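PDB 6SMK: Peptidase_M23 domain-containing protein from Enterococcus faecalis, which probably cleaves peptidoglycan cross-links as a zinc-dependent D,L-endopeptidase encoded by a prophage, this chain being its M23 catalytic domain. Local coordinates for residues M79-A84 / V96-S101; S10-T15 / T38-P43. The protein carries 1 engineered substitution. All blocks are in the same frame, centred on the assembly; numbering follows the deposited sequence.

Interaction 1: residues M79-A84 / V96-S101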
loop_
_atom_site.group_PDB
_atom_site.type_symbol
_atom_site.label_atom_id
_atom_site.label_comp_id
_atom_site.label_asym_id
_atom_site.label_seq_id
_atom_site.Cartn_x
_atom_site.Cartn_y
_atom_site.Cartn_z
ATOM N N MET A 79 -0.404 -3.451 -8.037
ATOM C CA MET A 79 0.668 -4.387 -8.348
ATOM C C MET A 79 0.511 -4.923 -9.757
ATOM O O MET A 79 -0.601 -5.052 -10.271
ATOM C CB MET A 79 0.671 -5.567 -7.379
ATOM C CG MET A 79 0.967 -5.182 -5.958
ATOM S SD MET A 79 1.078 -6.617 -4.901
ATOM C CE MET A 79 1.470 -5.822 -3.367
ATOM N N SER A 80 1.635 -5.244 -10.386
ATOM C CA SER A 80 1.553 -5.953 -11.653
ATOM C C SER A 80 1.588 -7.456 -11.462
ATOM O O SER A 80 1.179 -8.197 -12.359
ATOM C CB SER A 80 2.682 -5.531 -12.592
ATOM O OG SER A 80 3.937 -5.925 -12.082
ATOM N N ARG A 81 2.067 -7.912 -10.314
ATOM C CA ARG A 81 2.030 -9.318 -9.950
ATOM C C ARG A 81 1.976 -9.402 -8.433
ATOM O O ARG A 81 2.727 -8.706 -7.743
ATOM C CB ARG A 81 3.247 -10.081 -10.476
ATOM C CG ARG A 81 3.205 -11.554 -10.117
ATOM C CD ARG A 81 4.497 -12.267 -10.449
ATOM N NE ARG A 81 4.394 -13.705 -10.227
ATOM C CZ ARG A 81 5.332 -14.579 -10.576
ATOM N NH1 ARG A 81 6.448 -14.166 -11.167
ATOM N NH2 ARG A 81 5.151 -15.869 -10.336
ATOM N N ILE A 82 1.084 -10.242 -7.923
ATOM C CA ILE A 82 1.024 -10.514 -6.498
ATOM C C ILE A 82 1.896 -11.718 -6.187
ATOM O O ILE A 82 1.875 -12.718 -6.915
ATOM C CB ILE A 82 -0.416 -10.755 -6.048
ATOM C CG1 ILE A 82 -1.307 -9.609 -6.516
ATOM C CG2 ILE A 82 -0.441 -10.902 -4.541
ATOM C CD1 ILE A 82 -2.730 -9.658 -5.967
ATOM N N ARG A 83 2.669 -11.624 -5.106
ATOM C CA ARG A 83 3.577 -12.690 -4.721
ATOM C C ARG A 83 3.313 -13.241 -3.329
ATOM O O ARG A 83 3.941 -14.234 -2.950
ATOM C CB ARG A 83 5.035 -12.215 -4.816
ATOM C CG ARG A 83 5.493 -11.885 -6.233
ATOM C CD ARG A 83 7.009 -11.768 -6.331
ATOM N NE ARG A 83 7.445 -11.505 -7.697
ATOM C CZ ARG A 83 7.679 -12.454 -8.593
ATOM N NH1 ARG A 83 7.537 -13.731 -8.260
ATOM N NH2 ARG A 83 8.058 -12.126 -9.818
ATOM N N ALA A 84 2.416 -12.636 -2.560
ATOM C CA ALA A 84 1.992 -13.217 -1.293
ATOM C C ALA A 84 0.706 -14.002 -1.491
ATOM O O ALA A 84 -0.146 -13.633 -2.304
ATOM C CB ALA A 84 1.775 -12.147 -0.228
ATOM N N VAL A 96 6.427 -8.824 -1.379
ATOM C CA VAL A 96 5.017 -9.210 -1.442
ATOM C C VAL A 96 4.409 -9.093 -2.839
ATOM O O VAL A 96 3.279 -9.566 -3.048
ATOM C CB VAL A 96 4.173 -8.373 -0.455
ATOM C CG1 VAL A 96 4.790 -8.419 0.925
ATOM C CG2 VAL A 96 4.052 -6.925 -0.937
ATOM N N GLY A 97 5.104 -8.481 -3.790
ATOM C CA GLY A 97 4.536 -8.240 -5.104
ATOM C C GLY A 97 5.520 -7.471 -5.957
ATOM O O GLY A 97 6.668 -7.229 -5.559
ATOM N N ASP A 98 5.056 -7.104 -7.157
ATOM C CA ASP A 98 5.820 -6.320 -8.124
ATOM C C ASP A 98 5.035 -5.060 -8.469
ATOM O O ASP A 98 3.805 -5.101 -8.604
ATOM C CB ASP A 98 6.115 -7.113 -9.417
ATOM C CG ASP A 98 6.966 -8.360 -9.182
ATOM O OD1 ASP A 98 7.601 -8.472 -8.113
ATOM O OD2 ASP A 98 7.008 -9.234 -10.078
ATOM N N VAL A 99 5.743 -3.937 -8.626
ATOM C CA VAL A 99 5.070 -2.686 -8.962
ATOM C C VAL A 99 4.275 -2.855 -10.251
ATOM O O VAL A 99 4.706 -3.531 -11.194
ATOM C CB VAL A 99 6.082 -1.535 -9.103
ATOM C CG1 VAL A 99 5.446 -0.315 -9.806
ATOM C CG2 VAL A 99 6.669 -1.143 -7.765
ATOM N N GLY A 100 3.097 -2.252 -10.291
ATOM C CA GLY A 100 2.371 -2.195 -11.540
ATOM C C GLY A 100 1.626 -0.897 -11.736
ATOM O O GLY A 100 1.950 0.131 -11.131
ATOM N N SER A 101 0.633 -0.932 -12.606
ATOM C CA SER A 101 -0.294 0.181 -12.733
ATOM C C SER A 101 -1.721 -0.330 -12.715
ATOM O O SER A 101 -2.614 0.289 -13.300
ATOM C CB SER A 101 -0.009 0.996 -13.994
ATOM O OG SER A 101 0.440 0.160 -15.041
#

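Interaction 2: residues S10-T15 / T38-P43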
loop_
_atom_site.group_PDB
_atom_site.type_symbol
_atom_site.label_atom_id
_atom_site.label_comp_id
_atom_site.label_asym_id
_atom_site.label_seq_id
_atom_site.Cartn_x
_atom_site.Cartn_y
_atom_site.Cartn_z
ATOM N N SER A 10 15.368 2.796 -2.292
ATOM C CA SER A 10 15.498 2.915 -3.726
ATOM C C SER A 10 14.944 1.661 -4.399
ATOM O O SER A 10 14.934 0.584 -3.803
ATOM C CB SER A 10 16.955 3.130 -4.094
ATOM O OG SER A 10 17.398 4.365 -3.582
ATOM N N PRO A 11 14.418 1.780 -5.624
ATOM C CA PRO A 11 14.248 2.976 -6.441
ATOM C C PRO A 11 12.916 3.652 -6.219
ATOM O O PRO A 11 12.524 4.477 -7.046
ATOM C CB PRO A 11 14.311 2.421 -7.851
ATOM C CG PRO A 11 13.615 1.100 -7.721
ATOM C CD PRO A 11 13.917 0.591 -6.333
ATOM N N PHE A 12 12.210 3.283 -5.152
ATOM C CA PHE A 12 10.908 3.889 -4.884
ATOM C C PHE A 12 11.078 5.368 -4.576
ATOM O O PHE A 12 11.884 5.747 -3.726
ATOM C CB PHE A 12 10.208 3.189 -3.713
ATOM C CG PHE A 12 9.849 1.757 -3.985
ATOM C CD1 PHE A 12 8.664 1.432 -4.592
ATOM C CD2 PHE A 12 10.703 0.744 -3.637
ATOM C CE1 PHE A 12 8.347 0.121 -4.842
ATOM C CE2 PHE A 12 10.384 -0.567 -3.885
ATOM C CZ PHE A 12 9.213 -0.879 -4.483
ATOM N N VAL A 13 10.320 6.209 -5.269
ATOM C CA VAL A 13 10.339 7.639 -4.994
ATOM C C VAL A 13 8.916 8.125 -4.751
ATOM O O VAL A 13 8.022 7.897 -5.573
ATOM C CB VAL A 13 11.025 8.455 -6.110
ATOM C CG1 VAL A 13 10.492 8.083 -7.464
ATOM C CG2 VAL A 13 10.834 9.925 -5.853
ATOM N N ARG A 14 8.724 8.781 -3.606
ATOM C CA ARG A 14 7.440 9.322 -3.181
ATOM C C ARG A 14 6.993 10.443 -4.100
ATOM O O ARG A 14 7.773 11.352 -4.412
ATOM C CB ARG A 14 7.578 9.844 -1.756
ATOM C CG ARG A 14 6.336 10.263 -1.063
ATOM C CD ARG A 14 6.543 9.993 0.412
ATOM N NE ARG A 14 5.625 10.721 1.275
ATOM C CZ ARG A 14 5.382 10.373 2.529
ATOM N NH1 ARG A 14 5.987 9.314 3.049
ATOM N NH2 ARG A 14 4.530 11.075 3.256
ATOM N N THR A 15 5.727 10.389 -4.515
ATOM C CA THR A 15 5.183 11.356 -5.464
ATOM C C THR A 15 3.969 12.091 -4.915
ATOM O O THR A 15 3.995 13.321 -4.808
ATOM C CB THR A 15 4.829 10.663 -6.783
ATOM O OG1 THR A 15 3.758 9.735 -6.555
ATOM C CG2 THR A 15 6.026 9.942 -7.327
ATOM N N THR A 38 7.446 -0.658 -13.421
ATOM C CA THR A 38 6.706 -1.905 -13.275
ATOM C C THR A 38 7.711 -3.044 -13.137
ATOM O O THR A 38 8.771 -3.039 -13.772
ATOM C CB THR A 38 5.756 -2.161 -14.459
ATOM O OG1 THR A 38 6.522 -2.395 -15.636
ATOM C CG2 THR A 38 4.842 -0.977 -14.712
ATOM N N GLY A 39 7.413 -3.983 -12.251
ATOM C CA GLY A 39 8.254 -5.127 -12.036
ATOM C C GLY A 39 9.181 -4.997 -10.848
ATOM O O GLY A 39 9.719 -6.007 -10.365
ATOM N N THR A 40 9.392 -3.770 -10.388
ATOM C CA THR A 40 10.127 -3.557 -9.160
ATOM C C THR A 40 9.464 -4.329 -8.029
ATOM O O THR A 40 8.266 -4.208 -7.815
ATOM C CB THR A 40 10.197 -2.091 -8.812
ATOM O OG1 THR A 40 10.723 -1.336 -9.932
ATOM C CG2 THR A 40 11.059 -1.912 -7.591
ATOM N N PRO A 41 10.213 -5.155 -7.320
ATOM C CA PRO A 41 9.653 -5.901 -6.190
ATOM C C PRO A 41 9.352 -5.001 -5.002
ATOM O O PRO A 41 10.160 -4.163 -4.607
ATOM C CB PRO A 41 10.764 -6.893 -5.872
ATOM C CG PRO A 41 12.016 -6.271 -6.414
ATOM C CD PRO A 41 11.607 -5.527 -7.617
ATOM N N ILE A 42 8.172 -5.218 -4.421
ATOM C CA ILE A 42 7.689 -4.436 -3.285
ATOM C C ILE A 42 8.082 -5.166 -2.005
ATOM O O ILE A 42 7.476 -6.202 -1.692
ATOM C CB ILE A 42 6.161 -4.299 -3.300
ATOM C CG1 ILE A 42 5.634 -3.622 -4.569
ATOM C CG2 ILE A 42 5.682 -3.632 -2.027
ATOM C CD1 ILE A 42 5.375 -2.192 -4.415
ATOM N N PRO A 43 8.993 -4.631 -1.199
ATOM C CA PRO A 43 9.280 -5.266 0.088
ATOM C C PRO A 43 8.347 -4.751 1.175
ATOM O O PRO A 43 8.064 -3.555 1.277
ATOM C CB PRO A 43 10.737 -4.862 0.337
ATOM C CG PRO A 43 10.896 -3.559 -0.386
ATOM C CD PRO A 43 9.934 -3.550 -1.517
#

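Interaction 1: residues M79-A84 / V96-S101
Asp98 is gripped from two directions by segment 79-84: its carboxylate by the side chain of Arg83 in a salt bridge, its backbone by Ser80 and Arg81. The arginine approaches side-on and offers two nitrogens, one to each oxygen. NE lies 3.1 Å from Asp98 OD1 and donates nearly straight (166°), with the oxygen in the guanidinium plane although the nitrogen sits out of the carboxylate plane. NH2 reaches the syn lone pair of OD2 in a more bent bond, and the two flat groups are turned 52° apart. The CD of Arg81 rests over the centre of one face of the Arg83 guanidinium, 3.6 Å above its plane.

In the backbone, Asp98 O accepts Ser80 N at 2.8 Å, while Asp98 N donates to Arg81 O at 2.9 Å, both where the chain turns a corner. Ser80 OG bonds to the next carbonyl, Val99 O, 2.7 Å away and above that carbonyl's plane.

Val96 serves the other end with its carbonyl, whose O takes Arg83 N at 3.0 Å and, weakly, Ala84 N. Away from the arginines, Met79 holds CG anti to its carbonyl carbon (chi1 -64°) and runs extended from there. Its CE meets Val96 CG2 at 3.7 Å, the two side chains crossing at about a right angle, and its sulphur lies near Gly97 CA. Val64 of strand 63-69 also touches Met79, and Ile42 touches Val96.

The contact therefore pairs an apolar side, built on Met79 and Val96, with a charged side. There the salt bridge would be expected to stabilise a buried, ionised Asp98, whose charge probably also offsets the repulsion between the neighbouring guanidinium groups of Arg81 and Arg83.

Interaction 2: residues S10-T15 / T38-P43
Pro11 meets Thr40 where the chain leading into strand 13-20 of the M23 peptidase beta-sheet fold passes the loop that leads into strand 41-43. The ring of Pro11, which follows a cis peptide bond, and the Thr40 side chain reach toward each other tip to tip, Pro11 CG standing 4.0 Å from Thr40 CG2. In the threonine CG2 is anti to the backbone N, whereas OG1 (chi1 -53°) is anti to the carbonyl carbon and bonds to Pro37 O in its own loop. The branch that meets Pro11 is thus the methyl, and this part of the contact is apolar.

Phe12 has the largest area covered by the contact, and its ring enters with the far end, CE1, CZ and CE2, foremost to meet four consecutive residues of the other segment. CE1 packs against Ile42 CD1 at 3.8 Å, the side chains crossing at about a right angle. Across CZ from CE1, CE2 approaches Pro43 CD, also at 3.8 Å, the two side chains meeting tip to tip. Between them CZ touches Thr40 CG2. Phe8, Tyr34 and Val110 also touch the ring, which joins the chain before strand 13-20 to the sheet.

After Phe12 the chain pairs with strand 28-35 instead, through the backbones of Val13 and Ala35. At the far end of the Phe12 ring, Pro41 O is set at the edge and in the ring plane, facing the polarised C-H bonds, 3.4 Å from Phe12 CZ.

Strand 95-99 joins the two contacts: it pairs with strand 72-82 in interaction 1 and, along its other edge, with segment 38-43 of interaction 2. Probable hydrogen bonds link Val99 N to Thr40 O (2.7 Å) and Gly97 O to Ile42 N (2.8 Å). Val99 also extends CG2 to Phe12 CE1 at 3.6 Å, so the phenylalanine of interaction 2 packs on the strand used by interaction 1. The contact centres are about 11 Å apart. Both lie outside the first shell of the zinc ion held by His29, Asp33 and His111: the side chain of Ile42 is about 8 Å from that of His111, and that of Phe12 about 9 Å from that of Asp33.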